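Local coordinates for Ice-binding protein (Flavobacteriaceae bacterium, PDB 5UYT) that probably binds to ice and so acts as an antifreeze protein, built on two right-handed beta-helices joined in one chain, at residues G31-G34 with A39-N42; P216-V221 with K380-G385; I293-P298 with Q303-T308; V324-Q329 with K361-K366. All coordinates share one frame; numbering follows the deposited sequence. Where two conformers were deposited one is given.

How the interactions relate
Interaction 1 lies in the N-terminal of two Ice-binding-like beta-helices, whereas interactions 3 and 4 lie wholly in the second; interaction 2 sets the connecting chain before the second beta-helix against its outer wall. The centres of interactions 1 and 3 are 14 Å apart. Those of interactions 3 and 4 are 12 Å apart, and those of interactions 2 and 4 are 13 Å apart. Interactions 3 and 4 share neighbouring strands 305-307 and 323-327; 4 and 2 share neighbouring strands 363-367 and 382-385. Along the chain, interaction 1 closes first, and 3 and then 4 are nested inside the loop closed by 2, so the contacts run from the first beta-helix, across the junction, into the second.

Interaction 1 of 4, residues G31-G34 with A39-N42; sequences GDVG and ASTN
Gly34, on strand 32-35, and Ser40, in the loop that follows, bring the two backbones nearest, with 6.2 Å between Gly34 CA and Ser40 CA. The chain turns back between the segments, but they do not pair as strands: Thr41 and Asn42 lead away from 31-34, leaving one residue of the loop to face the strand. That residue is Ser40. Its hydroxyl lies against the side of Val33, with Ser40 OG 3.7 Å from Val33 CG1, and it also reaches Gly34 CA at 3.9 Å. Val33 presents this methyl because CG1 is anti to the backbone N (chi1 171°), while CG2 is turned off the loop. Ser40 CB adds a looser apolar touch, 4.1 Å from Val33 CG1. The polar link is indirect: a water donates to Val33 O at 2.9 Å and accepts from Ser40 OG at 2.7 Å, the two bonds meeting at the water at about 101°. Around this pair Val21, Phe43, Val46 and Met50 also pack on Val33, inside a coil of the right-handed beta-helix. Asp32, on the other side of the strand, bonds instead to Val49 N and Gln51 NE2 of the following coil, and Asp52 OD1 accepts from Ser40 N, tying the loop to strand 50-52. The serine hydroxyl therefore works two ways: it lies against a methyl of the buried Val33, and it donates to the water that serves a strand carbonyl, the one polar link between the two segments.

Interaction 2 of 4, residues P216-V221 with K380-G385; sequences PNLGTV and KGSVIG
Leu218, from the loop between strands 198-200 and 224-228, packs on the outer face of the second beta-helix, against Ser382 and Ile384 of strand 382-385. These two strand residues, alternate along the strand, point toward the loop, while Val383 between them turns to the other side, onto Trp365. Leu218 divides its two methyls between them: Leu218 CD1 comes to 4.1 Å from Ser382 OG, and Leu218 CD2 meets Ile384 CD1 at 4.3 Å. The leucine has CG anti to its carbonyl carbon (chi1 -60°) and is otherwise extended, which carries the fork across the CA separation of 9.6 Å between Leu218 and Ser382. The serine hydroxyl has its polar partner elsewhere, in Arg401 NH1, so what it offers Leu218 is a van der Waals surface. The side chain of Arg401 also touches Leu218. The loop around the leucine is shaped by an Asx turn, in which Gly219 N bonds to Asn217 OD1 at 2.8 Å with an N-H...O angle of 161°, the donor standing well above the amide plane (58° out of it). A weak bond of 3.2 Å from Val221 N to Leu218 O continues the bend. Nearby Cys223 forms a disulfide with Cys422, which fastens this chain a little further on. Helix 270-288 flanks the site: Leu279 and Tyr283 pack on Ile384, Tyr285 on Pro216, and Asp278 accepts from Thr220 N. Strand 363-367 lies beside 382-385 on one edge and strand 397-404 on the other, the latter lending Leu403 to Val221 and Ile384.

Interaction 3 of 4, residues I293-P298 with Q303-T308; sequences IELLYP and QNLVLT
The methyl forks of Leu295 and Leu307 meet end to end, tip to tip. Leu295 CD1 lies 4.0 Å from Leu307 CD2 and equally 4.0 Å from Leu307 CD1, so one methyl rests on both prongs opposite. The second prong, Leu295 CD2, also stands 4.0 Å from Leu307 CD2. Both leucines have CG anti to the carbonyl carbon (chi1 -59° in each), extending them from backbones whose CA atoms, at Leu295 and Leu307, are 10.0 Å apart. Leu305 joins from two residues earlier on the same side of its strand, but through one methyl: Leu305 CD2 sits 4.2 Å from Leu295 CD1. It arrives with a different shape, CG anti to the backbone N (chi1 -178°). Leu295 is thus held at its CD1 end by two leucines of one strand, and Val306 between them turns to the other side, where it touches Asp327. The segments belong to different faces of the second right-handed beta-helix: strand 293-294 pairs with 311-314, and strand 305-307, the outermost of its sheet, pairs with 323-327, so the leucines meet across the interior of an end coil. Tyr312 and Leu326 of the next coil continue the packing, Tyr312 against Ile293, Leu295 and Leu307, and Leu326 against Leu307. This end faces the first beta-helix, from which Asn45 touches Leu295 and accepts from Tyr297 N, while Asp47 OD2 bonds to Thr308 OG1. The backbone N of Thr308, just past Leu307, is bonded to the hydroxyl of Tyr312, which ties the strand's exit to the same tyrosine that packs on both leucines.

Interaction 4 of 4, residues V324-Q329 with K361-K366; sequences VTLDAQ and KNVFWK
Leu326 carries the largest share of this contact, meeting Val363 tip to tip. Its CD1 methyl points into the fork of the valine, with Leu326 CD1 3.6 Å from Val363 CG1 and 3.7 Å from Val363 CG2. Both valine methyls are offered because CG1 is anti to the backbone N (chi1 178°) and CG2 to the carbonyl carbon, while Leu326 stretches out over the 8.6 Å between the CA atoms of Leu326 and Val363. Trp365, two residues on, has its indole leaning over to strand 323-327, where the six-membered part approaches Val324: Trp365 CH2 lies 4.3 Å from Val324 CG1, which comes to the ring at its edge, near its plane. Val324 was modelled in two conformers, so this touch is less certain than the leucine-valine one. The indole nitrogen is engaged elsewhere, donating to Lys380 O, a bond that would help set the rotation of the ring. Phe336, which touches both Leu326 and Val363, and Ile338, on Trp365, extend the apolar layer. Phe364 points the other way, to Leu286 of helix 270-288. Asp327, just past the packed leucine, makes an Asx turn in which its OD1 accepts from Gln329 N at 2.9 Å, approached from above the carboxylate plane, and also from Asn356 ND2 of a later coil. Residues alternating inward and outward on two strands that lie in different sheets, with the inward ones meeting in apolar layers, are characteristic of the interior of a right-handed parallel beta-helix, here the solenoid of the second Ice-binding-like unit.

Interaction 1 of 4, residues G31-G34 with A39-N42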
loop_
_atom_site.group_PDB
_atom_site.type_symbol
_atom_site.label_atom_id
_atom_site.label_comp_id
_atom_site.label_asym_id
_atom_site.label_seq_id
_atom_site.Cartn_x
_atom_site.Cartn_y
_atom_site.Cartn_z
ATOM N N GLY A 31 7.550 -1.550 -0.308
ATOM C CA GLY A 31 8.693 -2.458 -0.266
ATOM C C GLY A 31 9.292 -2.396 1.128
ATOM O O GLY A 31 9.068 -1.413 1.878
ATOM N N ASP A 32 10.104 -3.396 1.471
ATOM C CA ASP A 32 10.815 -3.330 2.743
ATOM C C ASP A 32 11.834 -2.173 2.733
ATOM O O ASP A 32 12.324 -1.750 1.665
ATOM C CB ASP A 32 11.489 -4.661 3.077
ATOM C CG ASP A 32 10.503 -5.781 3.400
ATOM O OD1 ASP A 32 9.273 -5.540 3.426
ATOM O OD2 ASP A 32 10.972 -6.927 3.614
ATOM N N VAL A 33 12.213 -1.733 3.937
ATOM C CA VAL A 33 13.223 -0.686 4.135
ATOM C C VAL A 33 14.196 -1.228 5.166
ATOM O O VAL A 33 13.788 -1.706 6.228
ATOM C CB VAL A 33 12.575 0.610 4.688
ATOM C CG1 VAL A 33 13.651 1.631 5.108
ATOM C CG2 VAL A 33 11.610 1.210 3.661
ATOM N N GLY A 34 15.486 -1.161 4.889
ATOM C CA GLY A 34 16.380 -1.702 5.882
ATOM C C GLY A 34 17.853 -1.506 5.681
ATOM O O GLY A 34 18.306 -0.988 4.646
ATOM N N ALA A 39 19.659 0.711 12.155
ATOM C CA ALA A 39 18.204 0.768 12.148
ATOM C C ALA A 39 17.784 2.031 11.429
ATOM O O ALA A 39 18.368 3.086 11.670
ATOM C CB ALA A 39 17.655 0.767 13.566
ATOM N N SER A 40 16.766 1.930 10.567
ATOM C CA SER A 40 16.315 3.074 9.794
ATOM C C SER A 40 15.609 4.038 10.731
ATOM O O SER A 40 14.951 3.601 11.692
ATOM C CB SER A 40 15.367 2.619 8.670
ATOM O OG SER A 40 15.992 1.559 7.943
ATOM N N THR A 41 15.730 5.338 10.472
ATOM C CA THR A 41 15.094 6.324 11.343
ATOM C C THR A 41 14.197 7.312 10.620
ATOM O O THR A 41 14.441 7.675 9.453
ATOM C CB THR A 41 16.108 7.129 12.163
ATOM O OG1 THR A 41 16.985 7.807 11.263
ATOM C CG2 THR A 41 16.923 6.219 13.080
ATOM N N ASN A 42 13.151 7.719 11.345
ATOM C CA ASN A 42 12.237 8.808 10.971
ATOM C C ASN A 42 11.346 8.512 9.776
ATOM O O ASN A 42 10.820 9.444 9.164
ATOM C CB ASN A 42 12.996 10.150 10.782
ATOM C CG ASN A 42 12.086 11.379 10.889
ATOM O OD1 ASN A 42 11.204 11.460 11.758
ATOM N ND2 ASN A 42 12.295 12.343 10.008
HETATM O O HOH W 1 14.279 -0.368 8.724
#

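Interaction 2 of 4, residues P216-V221 with K380-G385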
loop_
_atom_site.group_PDB
_atom_site.type_symbol
_atom_site.label_atom_id
_atom_site.label_comp_id
_atom_site.label_asym_id
_atom_site.label_seq_id
_atom_site.Cartn_x
_atom_site.Cartn_y
_atom_site.Cartn_z
ATOM N N PRO A 216 -12.732 -13.606 5.286
ATOM C CA PRO A 216 -13.604 -14.281 6.233
ATOM C C PRO A 216 -14.905 -14.705 5.571
ATOM O O PRO A 216 -15.377 -14.041 4.632
ATOM C CB PRO A 216 -13.918 -13.186 7.250
ATOM C CG PRO A 216 -13.860 -11.901 6.437
ATOM C CD PRO A 216 -12.637 -12.159 5.585
ATOM N N ASN A 217 -15.479 -15.797 6.062
ATOM C CA ASN A 217 -16.822 -16.127 5.699
ATOM C C ASN A 217 -17.718 -15.250 6.566
ATOM O O ASN A 217 -17.689 -15.349 7.799
ATOM C CB ASN A 217 -17.077 -17.613 5.930
ATOM C CG ASN A 217 -18.529 -18.007 5.689
ATOM O OD1 ASN A 217 -19.314 -17.273 5.112
ATOM N ND2 ASN A 217 -18.870 -19.215 6.116
ATOM N N LEU A 218 -18.468 -14.353 5.928
ATOM C CA LEU A 218 -19.426 -13.520 6.682
ATOM C C LEU A 218 -20.745 -14.244 7.028
ATOM O O LEU A 218 -21.560 -13.693 7.785
ATOM C CB LEU A 218 -19.715 -12.200 5.952
ATOM C CG LEU A 218 -18.499 -11.290 5.718
ATOM C CD1 LEU A 218 -18.948 -10.062 4.936
ATOM C CD2 LEU A 218 -17.839 -10.886 7.033
ATOM N N GLY A 219 -20.973 -15.461 6.509
ATOM C CA GLY A 219 -22.301 -16.087 6.671
ATOM C C GLY A 219 -23.455 -15.133 6.338
ATOM O O GLY A 219 -23.417 -14.430 5.315
ATOM N N THR A 220 -24.478 -15.096 7.200
ATOM C CA THR A 220 -25.705 -14.350 6.876
ATOM C C THR A 220 -25.511 -12.840 7.033
ATOM O O THR A 220 -26.281 -12.054 6.482
ATOM C CB THR A 220 -26.925 -14.799 7.712
ATOM O OG1 THR A 220 -26.685 -14.456 9.093
ATOM C CG2 THR A 220 -27.166 -16.311 7.609
ATOM N N VAL A 221 -24.458 -12.429 7.739
ATOM C CA VAL A 221 -24.227 -11.001 7.925
ATOM C C VAL A 221 -23.792 -10.302 6.599
ATOM O O VAL A 221 -23.849 -9.062 6.487
ATOM C CB VAL A 221 -23.368 -10.715 9.201
ATOM C CG1 VAL A 221 -21.912 -10.552 8.848
ATOM C CG2 VAL A 221 -23.862 -9.426 9.870
ATOM N N LYS A 380 -14.996 2.266 2.285
ATOM C CA LYS A 380 -15.173 1.052 1.467
ATOM C C LYS A 380 -14.716 -0.159 2.262
ATOM O O LYS A 380 -13.714 -0.096 2.983
ATOM C CB LYS A 380 -14.407 1.153 0.132
ATOM C CG LYS A 380 -14.984 2.296 -0.732
ATOM C CD LYS A 380 -14.413 2.384 -2.134
ATOM C CE LYS A 380 -14.933 3.630 -2.881
ATOM N NZ LYS A 380 -14.688 4.915 -2.119
ATOM N N GLY A 381 -15.459 -1.242 2.113
ATOM C CA GLY A 381 -15.115 -2.521 2.747
ATOM C C GLY A 381 -16.066 -2.850 3.885
ATOM O O GLY A 381 -17.002 -2.084 4.149
ATOM N N SER A 382 -15.816 -3.978 4.551
ATOM C CA SER A 382 -16.668 -4.403 5.664
ATOM C C SER A 382 -15.939 -4.116 6.984
ATOM O O SER A 382 -14.867 -4.679 7.241
ATOM C CB SER A 382 -16.956 -5.904 5.536
ATOM O OG SER A 382 -17.760 -6.144 4.404
ATOM N N VAL A 383 -16.520 -3.233 7.799
ATOM C CA VAL A 383 -15.902 -2.849 9.062
ATOM C C VAL A 383 -16.596 -3.683 10.119
ATOM O O VAL A 383 -17.832 -3.718 10.204
ATOM C CB VAL A 383 -16.159 -1.371 9.437
ATOM C CG1 VAL A 383 -15.478 -1.067 10.780
ATOM C CG2 VAL A 383 -15.673 -0.444 8.361
ATOM N N ILE A 384 -15.791 -4.368 10.924
ATOM C CA ILE A 384 -16.338 -5.101 12.053
ATOM C C ILE A 384 -15.679 -4.592 13.301
ATOM O O ILE A 384 -14.518 -4.923 13.582
ATOM C CB ILE A 384 -16.084 -6.592 11.949
ATOM C CG1 ILE A 384 -16.544 -7.116 10.588
ATOM C CG2 ILE A 384 -16.806 -7.301 13.104
ATOM C CD1 ILE A 384 -16.492 -8.622 10.493
ATOM N N GLY A 385 -16.439 -3.782 14.027
ATOM C CA GLY A 385 -16.004 -3.182 15.267
ATOM C C GLY A 385 -16.345 -4.112 16.414
ATOM O O GLY A 385 -17.111 -5.082 16.259
#

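Interaction 3 of 4, residues I293-P298 with Q303-T308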
loop_
_atom_site.group_PDB
_atom_site.type_symbol
_atom_site.label_atom_id
_atom_site.label_comp_id
_atom_site.label_asym_id
_atom_site.label_seq_id
_atom_site.Cartn_x
_atom_site.Cartn_y
_atom_site.Cartn_z
ATOM N N ILE A 293 2.346 -7.021 7.770
ATOM C CA ILE A 293 3.041 -5.713 7.799
ATOM C C ILE A 293 2.391 -4.889 8.881
ATOM O O ILE A 293 1.157 -4.747 8.893
ATOM C CB ILE A 293 2.936 -4.941 6.456
ATOM C CG1 ILE A 293 3.744 -5.646 5.337
ATOM C CG2 ILE A 293 3.369 -3.459 6.615
ATOM C CD1 ILE A 293 3.406 -5.115 3.942
ATOM N N GLU A 294 3.205 -4.357 9.794
ATOM C CA GLU A 294 2.653 -3.422 10.788
ATOM C C GLU A 294 2.883 -1.987 10.329
ATOM O O GLU A 294 4.025 -1.602 9.998
ATOM C CB GLU A 294 3.243 -3.614 12.196
ATOM C CG GLU A 294 2.659 -2.612 13.216
ATOM C CD GLU A 294 3.223 -2.754 14.627
ATOM O OE1 GLU A 294 4.032 -3.687 14.876
ATOM O OE2 GLU A 294 2.879 -1.914 15.491
ATOM N N LEU A 295 1.812 -1.217 10.323
ATOM C CA LEU A 295 1.869 0.211 9.976
ATOM C C LEU A 295 2.124 0.916 11.283
ATOM O O LEU A 295 1.263 0.940 12.176
ATOM C CB LEU A 295 0.557 0.689 9.279
ATOM C CG LEU A 295 0.196 -0.052 7.980
ATOM C CD1 LEU A 295 -1.154 0.336 7.429
ATOM C CD2 LEU A 295 1.263 0.140 6.886
ATOM N N LEU A 296 3.340 1.460 11.417
ATOM C CA LEU A 296 3.839 1.834 12.740
ATOM C C LEU A 296 3.293 3.130 13.347
ATOM O O LEU A 296 3.558 3.416 14.540
ATOM C CB LEU A 296 5.364 1.860 12.696
ATOM C CG LEU A 296 5.964 0.466 12.506
ATOM C CD1 LEU A 296 7.451 0.603 12.217
ATOM C CD2 LEU A 296 5.765 -0.432 13.727
ATOM N N TYR A 297 2.527 3.894 12.555
ATOM C CA TYR A 297 2.056 5.231 12.986
ATOM C C TYR A 297 0.563 5.410 12.760
ATOM O O TYR A 297 0.165 6.088 11.819
ATOM C CB TYR A 297 2.909 6.378 12.354
ATOM C CG TYR A 297 4.368 6.107 12.577
ATOM C CD1 TYR A 297 5.124 5.404 11.626
ATOM C CD2 TYR A 297 4.979 6.456 13.776
ATOM C CE1 TYR A 297 6.472 5.089 11.858
ATOM C CE2 TYR A 297 6.310 6.143 14.015
ATOM C CZ TYR A 297 7.040 5.447 13.058
ATOM O OH TYR A 297 8.377 5.159 13.307
ATOM N N PRO A 298 -0.270 4.788 13.637
ATOM C CA PRO A 298 -1.708 4.803 13.374
ATOM C C PRO A 298 -2.321 6.185 13.462
ATOM O O PRO A 298 -3.318 6.440 12.800
ATOM C CB PRO A 298 -2.264 3.842 14.446
ATOM C CG PRO A 298 -1.120 2.889 14.699
ATOM C CD PRO A 298 0.084 3.822 14.704
ATOM N N GLN A 303 -3.245 10.234 4.470
ATOM C CA GLN A 303 -2.250 11.126 3.860
ATOM C C GLN A 303 -1.685 10.513 2.591
ATOM O O GLN A 303 -0.470 10.597 2.346
ATOM C CB GLN A 303 -1.108 11.425 4.841
ATOM C CG GLN A 303 -1.567 12.050 6.148
ATOM C CD GLN A 303 -0.369 12.513 6.934
ATOM O OE1 GLN A 303 0.185 13.556 6.650
ATOM N NE2 GLN A 303 0.092 11.697 7.863
ATOM N N ASN A 304 -2.567 9.907 1.799
ATOM C CA ASN A 304 -2.227 9.328 0.503
ATOM C C ASN A 304 -1.349 8.067 0.592
ATOM O O ASN A 304 -0.627 7.723 -0.361
ATOM C CB ASN A 304 -1.644 10.419 -0.426
ATOM C CG ASN A 304 -2.454 11.701 -0.365
ATOM O OD1 ASN A 304 -1.947 12.766 -0.007
ATOM N ND2 ASN A 304 -3.713 11.599 -0.661
ATOM N N LEU A 305 -1.445 7.360 1.716
ATOM C CA LEU A 305 -0.824 6.060 1.874
ATOM C C LEU A 305 -1.451 5.129 0.841
ATOM O O LEU A 305 -2.672 5.193 0.587
ATOM C CB LEU A 305 -1.149 5.500 3.275
ATOM C CG LEU A 305 -0.601 4.161 3.783
ATOM C CD1 LEU A 305 0.932 4.135 3.818
ATOM C CD2 LEU A 305 -1.187 3.901 5.186
ATOM N N VAL A 306 -0.623 4.272 0.252
ATOM C CA VAL A 306 -1.110 3.225 -0.640
ATOM C C VAL A 306 -0.717 1.886 -0.021
ATOM O O VAL A 306 0.459 1.690 0.373
ATOM C CB VAL A 306 -0.477 3.354 -2.053
ATOM C CG1 VAL A 306 -1.001 2.276 -3.005
ATOM C CG2 VAL A 306 -0.747 4.738 -2.632
ATOM N N LEU A 307 -1.687 0.965 0.024
ATOM C CA LEU A 307 -1.490 -0.384 0.536
ATOM C C LEU A 307 -1.702 -1.419 -0.586
ATOM O O LEU A 307 -2.273 -1.105 -1.643
ATOM C CB LEU A 307 -2.443 -0.645 1.717
ATOM C CG LEU A 307 -2.292 0.324 2.920
ATOM C CD1 LEU A 307 -3.289 -0.059 4.039
ATOM C CD2 LEU A 307 -0.851 0.362 3.456
ATOM N N THR A 308 -1.192 -2.636 -0.345
ATOM C CA THR A 308 -1.246 -3.758 -1.288
ATOM C C THR A 308 -1.847 -4.982 -0.566
ATOM O O THR A 308 -2.080 -4.931 0.661
ATOM C CB THR A 308 0.164 -4.057 -1.854
ATOM O OG1 THR A 308 1.121 -4.112 -0.783
ATOM C CG2 THR A 308 0.566 -2.985 -2.872
#

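Interaction 4 of 4, residues V324-Q329 with K361-K366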
loop_
_atom_site.group_PDB
_atom_site.type_symbol
_atom_site.label_atom_id
_atom_site.label_comp_id
_atom_site.label_asym_id
_atom_site.label_seq_id
_atom_site.Cartn_x
_atom_site.Cartn_y
_atom_site.Cartn_z
ATOM N N VAL A 324 -6.682 6.922 1.974
ATOM C CA VAL A 324 -5.881 5.698 1.856
ATOM C C VAL A 324 -6.350 4.966 0.592
ATOM O O VAL A 324 -7.548 4.892 0.335
ATOM C CB VAL A 324 -5.975 4.814 3.136
ATOM C CG1 VAL A 324 -7.408 4.332 3.397
ATOM C CG2 VAL A 324 -4.985 3.644 3.078
ATOM N N THR A 325 -5.393 4.417 -0.171
ATOM C CA THR A 325 -5.698 3.686 -1.390
ATOM C C THR A 325 -5.280 2.236 -1.256
ATOM O O THR A 325 -4.209 1.930 -0.659
ATOM C CB THR A 325 -4.963 4.326 -2.575
ATOM O OG1 THR A 325 -5.406 5.679 -2.748
ATOM C CG2 THR A 325 -5.189 3.512 -3.877
ATOM N N LEU A 326 -6.149 1.349 -1.752
ATOM C CA LEU A 326 -5.895 -0.093 -1.763
ATOM C C LEU A 326 -5.653 -0.533 -3.200
ATOM O O LEU A 326 -6.510 -0.380 -4.054
ATOM C CB LEU A 326 -7.073 -0.843 -1.095
ATOM C CG LEU A 326 -7.389 -0.256 0.303
ATOM C CD1 LEU A 326 -8.637 -0.978 0.821
ATOM C CD2 LEU A 326 -6.203 -0.443 1.285
ATOM N N ASP A 327 -4.459 -1.090 -3.451
ATOM C CA ASP A 327 -3.972 -1.339 -4.803
ATOM C C ASP A 327 -3.859 -2.850 -4.944
ATOM O O ASP A 327 -2.979 -3.479 -4.326
ATOM C CB ASP A 327 -2.580 -0.671 -4.929
ATOM C CG ASP A 327 -1.875 -0.951 -6.245
ATOM O OD1 ASP A 327 -2.415 -1.664 -7.114
ATOM O OD2 ASP A 327 -0.711 -0.441 -6.390
ATOM N N ALA A 328 -4.731 -3.440 -5.761
ATOM C CA ALA A 328 -4.720 -4.887 -5.984
ATOM C C ALA A 328 -3.688 -5.362 -7.000
ATOM O O ALA A 328 -3.561 -6.555 -7.215
ATOM C CB ALA A 328 -6.124 -5.388 -6.366
ATOM N N GLN A 329 -2.965 -4.417 -7.622
ATOM C CA GLN A 329 -1.918 -4.748 -8.600
ATOM C C GLN A 329 -2.402 -5.674 -9.730
ATOM O O GLN A 329 -1.644 -6.531 -10.248
ATOM C CB GLN A 329 -0.660 -5.295 -7.892
ATOM C CG GLN A 329 -0.184 -4.401 -6.738
ATOM C CD GLN A 329 1.169 -4.812 -6.114
ATOM O OE1 GLN A 329 2.029 -3.961 -5.879
ATOM N NE2 GLN A 329 1.336 -6.080 -5.802
ATOM N N LYS A 361 -15.786 -5.599 -1.894
ATOM C CA LYS A 361 -16.189 -6.893 -1.369
ATOM C C LYS A 361 -15.025 -7.606 -0.649
ATOM O O LYS A 361 -15.263 -8.470 0.214
ATOM C CB LYS A 361 -16.644 -7.756 -2.558
ATOM C CG LYS A 361 -16.971 -9.201 -2.259
ATOM C CD LYS A 361 -17.429 -9.979 -3.504
ATOM C CE LYS A 361 -16.298 -10.499 -4.392
ATOM N NZ LYS A 361 -15.292 -11.497 -3.865
ATOM N N ASN A 362 -13.780 -7.274 -1.053
ATOM C CA ASN A 362 -12.573 -7.983 -0.575
ATOM C C ASN A 362 -11.737 -7.155 0.399
ATOM O O ASN A 362 -10.563 -7.466 0.616
ATOM C CB ASN A 362 -11.681 -8.418 -1.768
ATOM C CG ASN A 362 -12.387 -9.396 -2.700
ATOM O OD1 ASN A 362 -13.315 -10.082 -2.301
ATOM N ND2 ASN A 362 -11.958 -9.448 -3.964
ATOM N N VAL A 363 -12.343 -6.113 0.968
ATOM C CA VAL A 363 -11.677 -5.246 1.948
ATOM C C VAL A 363 -12.360 -5.382 3.309
ATOM O O VAL A 363 -13.615 -5.246 3.407
ATOM C CB VAL A 363 -11.781 -3.786 1.482
ATOM C CG1 VAL A 363 -11.148 -2.869 2.515
ATOM C CG2 VAL A 363 -11.102 -3.648 0.108
ATOM N N PHE A 364 -11.558 -5.714 4.334
ATOM C CA PHE A 364 -12.089 -5.929 5.683
ATOM C C PHE A 364 -11.318 -5.143 6.716
ATOM O O PHE A 364 -10.079 -5.088 6.670
ATOM C CB PHE A 364 -12.006 -7.414 6.048
ATOM C CG PHE A 364 -12.727 -8.281 5.066
ATOM C CD1 PHE A 364 -14.099 -8.512 5.212
ATOM C CD2 PHE A 364 -12.066 -8.755 3.926
ATOM C CE1 PHE A 364 -14.797 -9.266 4.266
ATOM C CE2 PHE A 364 -12.766 -9.516 2.975
ATOM C CZ PHE A 364 -14.119 -9.749 3.141
ATOM N N TRP A 365 -12.048 -4.579 7.672
ATOM C CA TRP A 365 -11.421 -3.793 8.723
ATOM C C TRP A 365 -11.863 -4.422 10.034
ATOM O O TRP A 365 -13.076 -4.513 10.304
ATOM C CB TRP A 365 -11.961 -2.359 8.702
ATOM C CG TRP A 365 -11.773 -1.616 7.393
ATOM C CD1 TRP A 365 -12.516 -1.765 6.243
ATOM C CD2 TRP A 365 -10.815 -0.596 7.131
ATOM N NE1 TRP A 365 -12.052 -0.896 5.278
ATOM C CE2 TRP A 365 -11.007 -0.169 5.799
ATOM C CE3 TRP A 365 -9.776 -0.018 7.891
ATOM C CZ2 TRP A 365 -10.211 0.823 5.203
ATOM C CZ3 TRP A 365 -8.995 0.990 7.305
ATOM C CH2 TRP A 365 -9.233 1.413 5.972
ATOM N N LYS A 366 -10.900 -4.864 10.846
ATOM C CA LYS A 366 -11.212 -5.415 12.158
ATOM C C LYS A 366 -10.870 -4.337 13.179
ATOM O O LYS A 366 -9.677 -4.048 13.348
ATOM C CB LYS A 366 -10.331 -6.652 12.372
ATOM C CG LYS A 366 -10.630 -7.510 13.619
ATOM C CD LYS A 366 -10.024 -6.956 14.909
ATOM C CE LYS A 366 -8.522 -6.675 14.848
ATOM N NZ LYS A 366 -8.070 -5.933 16.068
#